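Local coordinates for lipopolysaccharide heptosyltransferase 2 (Escherichia coli, PDB 1PSW), which transfers the second heptose from ADP-L-glycero-beta-D-manno-heptose onto heptosyl-Kdo2-lipid A while the lipopolysaccharide core is being built, at residues A[14-18]-A[44-50]; A[19-24]-A[135-140]; A[32-38]-A[51-57]; A[170-176]-A[254-258]. One frame throughout, in Å; residues are numbered along the deposited sequence.

Interaction 1: A[14-18]-A[44-50]; sequences MMMSQ and LLSRMPE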
# COMPACT_ATOMS: atom_id res chain seq x y z
N MSE A 14 -5.09 -1.59 -1.66
CA MSE A 14 -5.72 -1.88 -0.38
C MSE A 14 -5.44 -0.76 0.61
O MSE A 14 -6.31 -0.35 1.37
CB MSE A 14 -5.20 -3.21 0.19
CG MSE A 14 -5.83 -3.60 1.53
SE MSE A 14 -7.78 -3.75 1.47
CE MSE A 14 -7.91 -5.36 0.41
N MSE A 15 -4.22 -0.25 0.60
CA MSE A 15 -3.86 0.82 1.50
C MSE A 15 -4.74 2.03 1.15
O MSE A 15 -5.30 2.68 2.04
CB MSE A 15 -2.37 1.15 1.35
CG MSE A 15 -1.73 1.88 2.55
SE MSE A 15 -1.82 0.85 4.20
CE MSE A 15 -3.11 1.93 5.19
N MSE A 16 -4.88 2.33 -0.14
CA MSE A 16 -5.70 3.46 -0.57
C MSE A 16 -7.17 3.29 -0.18
O MSE A 16 -7.85 4.26 0.10
CB MSE A 16 -5.64 3.64 -2.09
CG MSE A 16 -4.27 3.88 -2.64
SE MSE A 16 -3.40 5.25 -1.66
CE MSE A 16 -4.43 6.72 -2.28
N SER A 17 -7.65 2.05 -0.17
CA SER A 17 -9.05 1.81 0.16
C SER A 17 -9.36 2.20 1.59
O SER A 17 -10.53 2.39 1.94
CB SER A 17 -9.43 0.35 -0.09
OG SER A 17 -8.82 -0.54 0.82
N GLN A 18 -8.34 2.36 2.43
CA GLN A 18 -8.61 2.76 3.80
C GLN A 18 -9.28 4.13 3.81
O GLN A 18 -10.04 4.44 4.71
CB GLN A 18 -7.33 2.83 4.64
CG GLN A 18 -7.65 2.98 6.12
CD GLN A 18 -6.43 3.31 6.97
OE1 GLN A 18 -6.48 3.22 8.20
NE2 GLN A 18 -5.35 3.70 6.31
N LEU A 44 -2.93 -6.98 6.71
CA LEU A 44 -2.96 -5.53 6.55
C LEU A 44 -4.25 -4.95 7.11
O LEU A 44 -4.25 -3.93 7.80
CB LEU A 44 -2.82 -5.16 5.08
CG LEU A 44 -2.60 -3.69 4.75
CD1 LEU A 44 -1.43 -3.15 5.56
CD2 LEU A 44 -2.34 -3.53 3.26
N LEU A 45 -5.36 -5.62 6.80
CA LEU A 45 -6.66 -5.18 7.28
C LEU A 45 -6.72 -5.17 8.80
O LEU A 45 -7.41 -4.34 9.40
CB LEU A 45 -7.75 -6.11 6.74
CG LEU A 45 -7.99 -6.05 5.23
CD1 LEU A 45 -8.84 -7.23 4.79
CD2 LEU A 45 -8.67 -4.73 4.88
N SER A 46 -5.99 -6.09 9.43
CA SER A 46 -6.00 -6.17 10.88
C SER A 46 -5.33 -4.94 11.49
O SER A 46 -5.49 -4.68 12.68
CB SER A 46 -5.29 -7.44 11.36
OG SER A 46 -3.88 -7.31 11.26
N ARG A 47 -4.59 -4.20 10.68
CA ARG A 47 -3.93 -2.99 11.16
C ARG A 47 -4.80 -1.76 10.99
O ARG A 47 -4.44 -0.68 11.47
CB ARG A 47 -2.59 -2.78 10.44
CG ARG A 47 -1.58 -3.90 10.59
CD ARG A 47 -1.25 -4.19 12.05
NE ARG A 47 -0.88 -2.98 12.79
CZ ARG A 47 -0.39 -3.01 14.04
NH1 ARG A 47 -0.22 -4.18 14.65
NH2 ARG A 47 -0.10 -1.89 14.67
N MSE A 48 -5.95 -1.90 10.31
CA MSE A 48 -6.88 -0.80 10.08
C MSE A 48 -8.03 -0.86 11.08
O MSE A 48 -8.82 -1.81 11.08
CB MSE A 48 -7.46 -0.88 8.66
CG MSE A 48 -6.43 -0.72 7.56
SE MSE A 48 -7.25 -0.94 5.84
CE MSE A 48 -5.70 -1.56 4.82
N PRO A 49 -8.13 0.14 11.97
CA PRO A 49 -9.19 0.18 12.98
C PRO A 49 -10.60 0.36 12.42
O PRO A 49 -11.59 0.05 13.09
CB PRO A 49 -8.76 1.33 13.89
CG PRO A 49 -8.04 2.24 12.96
CD PRO A 49 -7.22 1.28 12.13
N GLU A 50 -10.69 0.88 11.20
CA GLU A 50 -11.99 1.10 10.56
C GLU A 50 -12.65 -0.20 10.12
O GLU A 50 -13.86 -0.25 9.90
CB GLU A 50 -11.83 2.01 9.34
CG GLU A 50 -11.24 3.40 9.61
CD GLU A 50 -9.74 3.38 9.85
OE1 GLU A 50 -9.06 2.44 9.39
OE2 GLU A 50 -9.24 4.34 10.48
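Met48 and Met14, both modelled as selenomethionine, meet where the end of helix 42-45 and the loop after it fold against one side of helix 11-27. Met48 shares the contact about equally with Met14 and Gln18. Its CB bond points at the helix, and with CG anti to the carbonyl carbon (chi1 -63°) and the rest of the chain extended, the side chain reaches straight in. Met48 CG lies 4.1 Å from Gln18 CD; Met48 SE then passes 4.0 Å from Gln18 CG; and the terminal Met48 CE ends 3.9 Å from Met14 CG, close also to the carbonyl oxygen of Met14. That same oxygen accepts a hydrogen bond from Ser17 OG at 2.6 Å, the donor tilted 22° from the carbonyl plane, so a polar atom beside a methyl group is satisfied within the helix.

Met14 bends at both chi2 and chi3. The bends place its SE 3.7 Å from Leu45 CD2, the two side chains crossing at about a right angle, while its CG lies 3.9 Å from Leu44 CD2. Met15 adds its SE 4.2 Å from Leu44 CD1. At the other end the Gln18 amide comes up to the Glu50 carboxylate, their planes 67° apart.

A type I turn from Leu45 to Met48, with Met48 N bonded to Leu45 O, swings Met48 back toward helix 11-27. Leu44 also touches Val256 of helix 252-260, and Arg47 forms a salt bridge with Glu166. Such links between the two Rossmann-like halves fit the GT-B fold of family 9 glycosyltransferases, to which this enzyme belongs.

Interaction 2: A[19-24]-A[135-140]; sequences SLYRTL and YIALAY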
# COMPACT_ATOMS: atom_id res chain seq x y z
N SER A 19 -8.99 4.96 2.81
CA SER A 19 -9.60 6.29 2.76
C SER A 19 -11.11 6.20 2.63
O SER A 19 -11.84 7.03 3.18
CB SER A 19 -9.05 7.10 1.58
OG SER A 19 -7.72 7.50 1.84
N LEU A 20 -11.59 5.20 1.90
CA LEU A 20 -13.03 5.01 1.77
C LEU A 20 -13.60 4.62 3.14
O LEU A 20 -14.63 5.16 3.55
CB LEU A 20 -13.35 3.92 0.73
CG LEU A 20 -14.83 3.49 0.70
CD1 LEU A 20 -15.72 4.67 0.33
CD2 LEU A 20 -15.00 2.35 -0.31
N TYR A 21 -12.94 3.69 3.83
CA TYR A 21 -13.42 3.24 5.14
C TYR A 21 -13.44 4.40 6.14
O TYR A 21 -14.40 4.55 6.91
CB TYR A 21 -12.54 2.11 5.70
CG TYR A 21 -12.25 1.00 4.70
CD1 TYR A 21 -13.13 0.72 3.67
CD2 TYR A 21 -11.06 0.26 4.77
CE1 TYR A 21 -12.85 -0.26 2.71
CE2 TYR A 21 -10.77 -0.72 3.82
CZ TYR A 21 -11.66 -0.97 2.79
OH TYR A 21 -11.37 -1.90 1.83
N ARG A 22 -12.39 5.23 6.13
CA ARG A 22 -12.33 6.38 7.01
C ARG A 22 -13.43 7.36 6.66
O ARG A 22 -14.05 7.95 7.54
CB ARG A 22 -10.97 7.09 6.90
CG ARG A 22 -9.78 6.34 7.48
CD ARG A 22 -8.57 7.26 7.59
NE ARG A 22 -8.80 8.30 8.58
CZ ARG A 22 -8.09 9.42 8.68
NH1 ARG A 22 -7.09 9.67 7.84
NH2 ARG A 22 -8.36 10.30 9.64
N THR A 23 -13.69 7.54 5.37
CA THR A 23 -14.72 8.46 4.94
C THR A 23 -16.12 7.94 5.29
O THR A 23 -16.99 8.71 5.69
CB THR A 23 -14.62 8.74 3.42
OG1 THR A 23 -13.31 9.24 3.13
CG2 THR A 23 -15.65 9.78 2.99
N LEU A 24 -16.33 6.63 5.15
CA LEU A 24 -17.62 6.04 5.47
C LEU A 24 -18.01 6.24 6.93
O LEU A 24 -19.16 6.52 7.24
CB LEU A 24 -17.62 4.54 5.15
CG LEU A 24 -17.70 4.16 3.67
CD1 LEU A 24 -17.42 2.68 3.51
CD2 LEU A 24 -19.07 4.51 3.12
N TYR A 135 -11.75 6.39 -4.75
CA TYR A 135 -12.29 5.53 -3.70
C TYR A 135 -13.19 6.32 -2.77
O TYR A 135 -14.31 5.91 -2.46
CB TYR A 135 -11.17 4.88 -2.87
CG TYR A 135 -10.51 3.70 -3.54
CD1 TYR A 135 -11.18 2.94 -4.50
CD2 TYR A 135 -9.22 3.32 -3.18
CE1 TYR A 135 -10.58 1.83 -5.08
CE2 TYR A 135 -8.62 2.21 -3.75
CZ TYR A 135 -9.31 1.47 -4.71
OH TYR A 135 -8.72 0.36 -5.28
N ILE A 136 -12.70 7.48 -2.34
CA ILE A 136 -13.44 8.35 -1.44
C ILE A 136 -14.79 8.76 -2.03
O ILE A 136 -15.79 8.78 -1.33
CB ILE A 136 -12.61 9.61 -1.09
CG1 ILE A 136 -11.44 9.22 -0.17
CG2 ILE A 136 -13.50 10.66 -0.46
CD1 ILE A 136 -10.46 10.36 0.11
N ALA A 137 -14.81 9.09 -3.31
CA ALA A 137 -16.04 9.52 -3.98
C ALA A 137 -17.20 8.52 -3.86
O ALA A 137 -18.37 8.92 -3.87
CB ALA A 137 -15.77 9.79 -5.45
N LEU A 138 -16.88 7.24 -3.73
CA LEU A 138 -17.92 6.22 -3.63
C LEU A 138 -18.77 6.30 -2.36
O LEU A 138 -19.88 5.78 -2.32
CB LEU A 138 -17.32 4.82 -3.74
CG LEU A 138 -16.59 4.50 -5.05
CD1 LEU A 138 -16.08 3.07 -4.99
CD2 LEU A 138 -17.52 4.69 -6.25
N ALA A 139 -18.24 6.96 -1.34
CA ALA A 139 -18.96 7.10 -0.08
C ALA A 139 -20.04 8.17 -0.17
O ALA A 139 -20.82 8.35 0.77
CB ALA A 139 -17.98 7.45 1.04
N TYR A 140 -20.08 8.89 -1.28
CA TYR A 140 -21.08 9.94 -1.47
C TYR A 140 -22.13 9.55 -2.50
O TYR A 140 -21.90 8.67 -3.34
CB TYR A 140 -20.38 11.24 -1.88
CG TYR A 140 -19.46 11.77 -0.80
CD1 TYR A 140 -19.97 12.46 0.30
CD2 TYR A 140 -18.09 11.52 -0.84
CE1 TYR A 140 -19.13 12.89 1.33
CE2 TYR A 140 -17.24 11.95 0.18
CZ TYR A 140 -17.77 12.64 1.26
OH TYR A 140 -16.92 13.07 2.25
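Tyr135, the first residue of 135-140, meets Leu20 mainly through its backbone: Leu20 CD1 lies 3.4 Å from Tyr135 O, whereas the phenol ring leads away from 19-24. The backbones are close here, as the 4.7 Å between Leu20 CA and Ile136 CA attests. Ile136 comes next and lays its CG1 branch 3.6 Å from Ser19 CB, crossing Thr23 at about a right angle so that CG1 and CG2 both border Thr23 OG1. That hydroxyl is engaged inside its own helix: Thr23 OG1 donates to Ser19 O at 2.7 Å, while Thr23 N reaches the same oxygen from the opposite face of the carbonyl plane. Leu138 takes a marginal part, its CB being the atom nearest Leu20 CD1. Ala139 is a small knob among three side chains, its CB 3.7 Å from Leu20 CD1 and 3.8 Å from both Thr23 CG2 and Leu24 CD2. With chi1 at -56°, Thr23 OG1 lies beside the backbone N and CG2 is anti to it, directed between Ala139 and the last residue, Tyr140, whose OH is 3.6 Å from that methyl.

All nine touching residues are buried. Ser19 OG is bonded to Leu156 O, and Ala139 O accepts from Tyr28 OH. Helix 11-27 lies between two neighbours here: Tyr21 and Leu24 rest on strand 32-37, and the end of helix 131-137 packs against Ser19, Leu20 and Thr23, with Leu138 reaching Trp108 of strand 104-108.

Interaction 3: A[32-38]-A[51-57]; sequences IIDVMAP and VNEAIPM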
# COMPACT_ATOMS: atom_id res chain seq x y z
N ILE A 32 -20.40 -0.25 10.25
CA ILE A 32 -19.68 -1.49 10.52
C ILE A 32 -19.21 -1.99 9.16
O ILE A 32 -20.03 -2.34 8.30
CB ILE A 32 -20.61 -2.56 11.17
CG1 ILE A 32 -21.23 -2.00 12.45
CG2 ILE A 32 -19.83 -3.83 11.47
CD1 ILE A 32 -20.21 -1.64 13.52
N ILE A 33 -17.90 -2.02 8.96
CA ILE A 33 -17.32 -2.40 7.68
C ILE A 33 -16.58 -3.73 7.63
O ILE A 33 -15.59 -3.92 8.34
CB ILE A 33 -16.36 -1.30 7.18
CG1 ILE A 33 -17.09 0.05 7.14
CG2 ILE A 33 -15.84 -1.65 5.80
CD1 ILE A 33 -16.16 1.26 7.11
N ASP A 34 -17.06 -4.64 6.79
CA ASP A 34 -16.42 -5.94 6.61
C ASP A 34 -15.76 -5.88 5.24
O ASP A 34 -16.33 -5.32 4.29
CB ASP A 34 -17.44 -7.08 6.65
CG ASP A 34 -18.05 -7.27 8.02
OD1 ASP A 34 -17.40 -6.91 9.03
OD2 ASP A 34 -19.19 -7.80 8.11
N VAL A 35 -14.56 -6.43 5.13
CA VAL A 35 -13.83 -6.40 3.87
C VAL A 35 -13.45 -7.80 3.43
O VAL A 35 -12.84 -8.56 4.18
CB VAL A 35 -12.55 -5.56 3.98
CG1 VAL A 35 -11.82 -5.53 2.63
CG2 VAL A 35 -12.90 -4.15 4.41
N MSE A 36 -13.81 -8.13 2.19
CA MSE A 36 -13.49 -9.43 1.62
C MSE A 36 -12.30 -9.25 0.69
O MSE A 36 -12.34 -8.44 -0.24
CB MSE A 36 -14.68 -9.98 0.82
CG MSE A 36 -14.42 -11.38 0.29
SE MSE A 36 -15.85 -12.02 -0.86
CE MSE A 36 -17.13 -12.45 0.50
N ALA A 37 -11.24 -9.99 0.96
CA ALA A 37 -10.01 -9.92 0.17
C ALA A 37 -9.25 -11.23 0.32
O ALA A 37 -9.59 -12.06 1.16
CB ALA A 37 -9.14 -8.76 0.66
N PRO A 38 -8.22 -11.45 -0.52
CA PRO A 38 -7.44 -12.69 -0.43
C PRO A 38 -6.92 -12.90 0.98
O PRO A 38 -6.86 -11.96 1.78
CB PRO A 38 -6.32 -12.45 -1.43
CG PRO A 38 -6.97 -11.62 -2.47
CD PRO A 38 -7.77 -10.62 -1.65
N VAL A 51 -11.85 -1.26 10.00
CA VAL A 51 -12.36 -2.55 9.55
C VAL A 51 -12.85 -3.45 10.69
O VAL A 51 -12.10 -3.76 11.62
CB VAL A 51 -11.29 -3.30 8.73
CG1 VAL A 51 -11.78 -4.71 8.39
CG2 VAL A 51 -11.00 -2.52 7.46
N ASN A 52 -14.11 -3.86 10.61
CA ASN A 52 -14.70 -4.71 11.62
C ASN A 52 -14.20 -6.14 11.51
O ASN A 52 -13.70 -6.70 12.48
CB ASN A 52 -16.23 -4.70 11.51
CG ASN A 52 -16.89 -5.65 12.50
OD1 ASN A 52 -16.67 -5.56 13.71
ND2 ASN A 52 -17.71 -6.57 11.98
N GLU A 53 -14.34 -6.72 10.33
CA GLU A 53 -13.93 -8.10 10.11
C GLU A 53 -13.46 -8.37 8.69
O GLU A 53 -13.93 -7.75 7.74
CB GLU A 53 -15.10 -9.04 10.43
CG GLU A 53 -14.73 -10.51 10.44
CD GLU A 53 -15.95 -11.41 10.51
OE1 GLU A 53 -16.80 -11.20 11.40
OE2 GLU A 53 -16.05 -12.32 9.67
N ALA A 54 -12.52 -9.29 8.55
CA ALA A 54 -11.99 -9.65 7.24
C ALA A 54 -12.63 -10.96 6.78
O ALA A 54 -12.19 -12.04 7.16
CB ALA A 54 -10.48 -9.80 7.31
N ILE A 55 -13.67 -10.85 5.95
CA ILE A 55 -14.37 -12.02 5.43
C ILE A 55 -13.41 -12.93 4.66
O ILE A 55 -12.88 -12.54 3.62
CB ILE A 55 -15.51 -11.60 4.47
CG1 ILE A 55 -16.45 -10.61 5.17
CG2 ILE A 55 -16.29 -12.82 4.02
CD1 ILE A 55 -17.04 -11.12 6.46
N PRO A 56 -13.18 -14.15 5.17
CA PRO A 56 -12.28 -15.12 4.53
C PRO A 56 -12.87 -15.72 3.26
O PRO A 56 -13.96 -16.29 3.27
CB PRO A 56 -12.07 -16.16 5.62
CG PRO A 56 -13.40 -16.18 6.31
CD PRO A 56 -13.73 -14.70 6.43
N MSE A 57 -12.13 -15.60 2.16
CA MSE A 57 -12.57 -16.14 0.88
C MSE A 57 -12.26 -17.63 0.77
O MSE A 57 -12.96 -18.36 0.07
CB MSE A 57 -11.88 -15.40 -0.26
CG MSE A 57 -12.24 -13.93 -0.35
SE MSE A 57 -11.25 -13.06 -1.77
CE MSE A 57 -12.49 -13.44 -3.23
O HOH W 1 -19.09 -9.18 10.36
O HOH W 2 -11.06 -10.38 3.88
O HOH W 3 -9.96 -14.14 2.70
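Asp34 and Asn52 lie side by side and point the same way, their carboxylate and amide planes only 27° apart. Asn52 ND2 donates to the syn lone pair of Asp34 OD1 at 3.0 Å, with the oxygen 14° out of the amide plane. Asp34 OD2 takes a bond from Tyr81 OH and another from a water that also donates to Glu53 OE1. A leucine in place of Asp34 would probably leave the Asn52 amide and Tyr81 hydroxyl without the carboxylate that holds them both and free Asn52 to turn.

The two strands run parallel, 27° from exact alignment, but pair loosely: Asn52 N bonds Ile33 O and Val35 N bonds Glu53 O at 3.0 Å, while Ile55 N to Val35 O is weak. On the face of Asp34, the branched Ile55 is the bump: its CG1 lies 4.0 Å from Asp34 CB, and its CG2 fits the hollow formed where Met36 bends at chi3, 3.6 Å from Met36 CE. Met57 closes the end of this hollow, its CG squeezed to 3.4 Å from Met36 CG. On the other face Val35 CG2 rests 3.9 Å from Val51 CG2, the two valines crossing at about a right angle.

Strand 32-37, helix 42-45 and strand 51-56 form a beta-alpha-beta unit at the edge of the N-terminal sheet, and 32-37 pairs on its other side with strand 2-6. Leu45 and Tyr21 of helix 11-27 cover the valine face, while Leu76 and Tyr81 adjoin Ile55.

Interaction 4: A[170-176]-A[254-258]; sequences TCNQFSL and QAVIL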
# COMPACT_ATOMS: atom_id res chain seq x y z
N THR A 170 8.54 -7.12 17.72
CA THR A 170 8.70 -7.53 16.33
C THR A 170 10.16 -7.45 15.87
O THR A 170 10.61 -8.29 15.11
CB THR A 170 7.75 -6.72 15.42
OG1 THR A 170 6.40 -6.89 15.89
CG2 THR A 170 7.80 -7.23 14.00
N CYS A 171 10.90 -6.44 16.36
CA CYS A 171 12.30 -6.35 15.99
C CYS A 171 13.04 -7.58 16.53
O CYS A 171 13.92 -8.13 15.86
CB CYS A 171 12.94 -5.07 16.52
SG CYS A 171 12.57 -3.64 15.45
N ASN A 172 12.71 -8.01 17.75
CA ASN A 172 13.35 -9.20 18.31
C ASN A 172 12.88 -10.46 17.58
O ASN A 172 13.64 -11.40 17.39
CB ASN A 172 13.07 -9.35 19.82
CG ASN A 172 13.81 -8.33 20.67
OD1 ASN A 172 14.98 -8.01 20.40
ND2 ASN A 172 13.15 -7.85 21.70
N GLN A 173 11.61 -10.48 17.19
CA GLN A 173 11.04 -11.62 16.48
C GLN A 173 11.80 -11.88 15.18
O GLN A 173 11.87 -13.01 14.70
CB GLN A 173 9.56 -11.34 16.19
CG GLN A 173 8.81 -12.32 15.33
CD GLN A 173 7.33 -12.02 15.36
OE1 GLN A 173 6.90 -10.91 15.03
NE2 GLN A 173 6.53 -12.99 15.77
N PHE A 174 12.39 -10.84 14.62
CA PHE A 174 13.14 -10.99 13.39
C PHE A 174 14.65 -10.85 13.57
O PHE A 174 15.38 -10.56 12.62
CB PHE A 174 12.56 -10.04 12.34
CG PHE A 174 11.27 -10.52 11.76
CD1 PHE A 174 11.27 -11.48 10.75
CD2 PHE A 174 10.05 -10.11 12.30
CE1 PHE A 174 10.08 -12.03 10.29
CE2 PHE A 174 8.85 -10.66 11.85
CZ PHE A 174 8.86 -11.62 10.85
N SER A 175 15.09 -11.08 14.80
CA SER A 175 16.50 -11.04 15.15
C SER A 175 17.23 -9.77 14.75
O SER A 175 18.38 -9.81 14.30
CB SER A 175 17.21 -12.24 14.52
OG SER A 175 16.63 -13.45 14.95
N LEU A 176 16.57 -8.63 14.93
CA LEU A 176 17.17 -7.35 14.61
C LEU A 176 17.78 -6.74 15.85
O LEU A 176 17.21 -6.80 16.94
CB LEU A 176 16.12 -6.40 14.03
CG LEU A 176 15.54 -6.82 12.68
CD1 LEU A 176 14.44 -5.86 12.26
CD2 LEU A 176 16.65 -6.85 11.63
N GLN A 254 3.39 -7.72 10.20
CA GLN A 254 4.73 -7.60 10.72
C GLN A 254 5.53 -6.59 9.89
O GLN A 254 6.35 -5.85 10.43
CB GLN A 254 5.42 -8.95 10.70
CG GLN A 254 4.74 -9.96 11.57
CD GLN A 254 5.25 -11.36 11.36
OE1 GLN A 254 5.29 -11.85 10.23
NE2 GLN A 254 5.63 -12.02 12.44
N ALA A 255 5.28 -6.56 8.59
CA ALA A 255 5.96 -5.61 7.71
C ALA A 255 5.60 -4.18 8.12
O ALA A 255 6.46 -3.30 8.16
CB ALA A 255 5.58 -5.86 6.25
N VAL A 256 4.31 -3.95 8.39
CA VAL A 256 3.84 -2.63 8.80
C VAL A 256 4.58 -2.16 10.05
O VAL A 256 5.05 -1.03 10.13
CB VAL A 256 2.34 -2.65 9.12
CG1 VAL A 256 1.95 -1.38 9.85
CG2 VAL A 256 1.53 -2.78 7.81
N ILE A 257 4.67 -3.05 11.04
CA ILE A 257 5.34 -2.75 12.29
C ILE A 257 6.82 -2.42 12.08
O ILE A 257 7.31 -1.40 12.55
CB ILE A 257 5.21 -3.95 13.28
CG1 ILE A 257 3.73 -4.14 13.68
CG2 ILE A 257 6.07 -3.69 14.52
CD1 ILE A 257 3.42 -5.48 14.32
N LEU A 258 7.52 -3.27 11.34
CA LEU A 258 8.95 -3.06 11.08
C LEU A 258 9.24 -1.78 10.29
O LEU A 258 10.23 -1.08 10.55
CB LEU A 258 9.56 -4.27 10.37
CG LEU A 258 9.63 -5.53 11.24
CD1 LEU A 258 10.08 -6.73 10.41
CD2 LEU A 258 10.60 -5.30 12.40
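Helix 164-173 brings Thr170 and Cys171 alongside helix 252-260, with Thr170 CA 6.9 Å from Gln254 CA, and then ends in a turn that presents Phe174 and Leu176 to the same helix. Leu258 fills the middle of the contact. Its CG sits 3.7 Å from Thr170 CG2, and its two methyls part from there: CD1 lies 3.9 Å from Phe174 CD2, and CD2 is 3.9 Å from Leu176 CD1, with Cys171 SG also beside it. Thr170 turns its other branch to Ile257, OG1 approaching Ile257 CG2 at 3.5 Å, while the hydroxyl itself is bonded to Glu166 O.

The turn that places Phe174 and Leu176 is a Schellman motif: Leu176 N bonds Cys171 O, Ser175 N bonds Asn172 O, and Ser175 has a positive phi of 53°. It ends the helix ahead of strand 182-186, the first strand in sequence of the C-terminal parallel sheet and one in its middle, and Cys171 and Leu176 both touch Met182 there.

Gln254 closes the side near Phe174. Its NE2 comes at the edge of the ring, 3.5 Å from Phe174 CE2, with ring and amide planes 74° apart. The same nitrogen gives a weak hydrogen bond to Gln173 OE1 at 3.1 Å, bent to 140°, and the two amides stand almost perpendicular. Gln254 OE1 accepts from Gln251 N. An alanine instead of Gln254 would probably leave Gln173 OE1 without this donor and open a gap at the edge of the Phe174 ring.

Interactions 1, 2 and 3 cluster in the N-terminal half. Helix 11-27 serves interactions 1 and 2, whose centres are 13 Å apart, and its Tyr21 touches Val35 and Val51 of interaction 3. Interactions 1 and 3 are closer still, 10 Å between centres, joined by Leu45 against Val35 and Ala54. Along the chain 14-18 and 19-24 come first, then 32-38, 44-50 and 51-57, and 135-140 last. Interaction 4 follows, in the C-terminal half with its own parallel sheet; its centre is 31 Å from that of interaction 2. Interaction 1 reaches it, through Leu44 on Val256 and Arg47 on Ile257, and so spans the two domains of the GT-B fold.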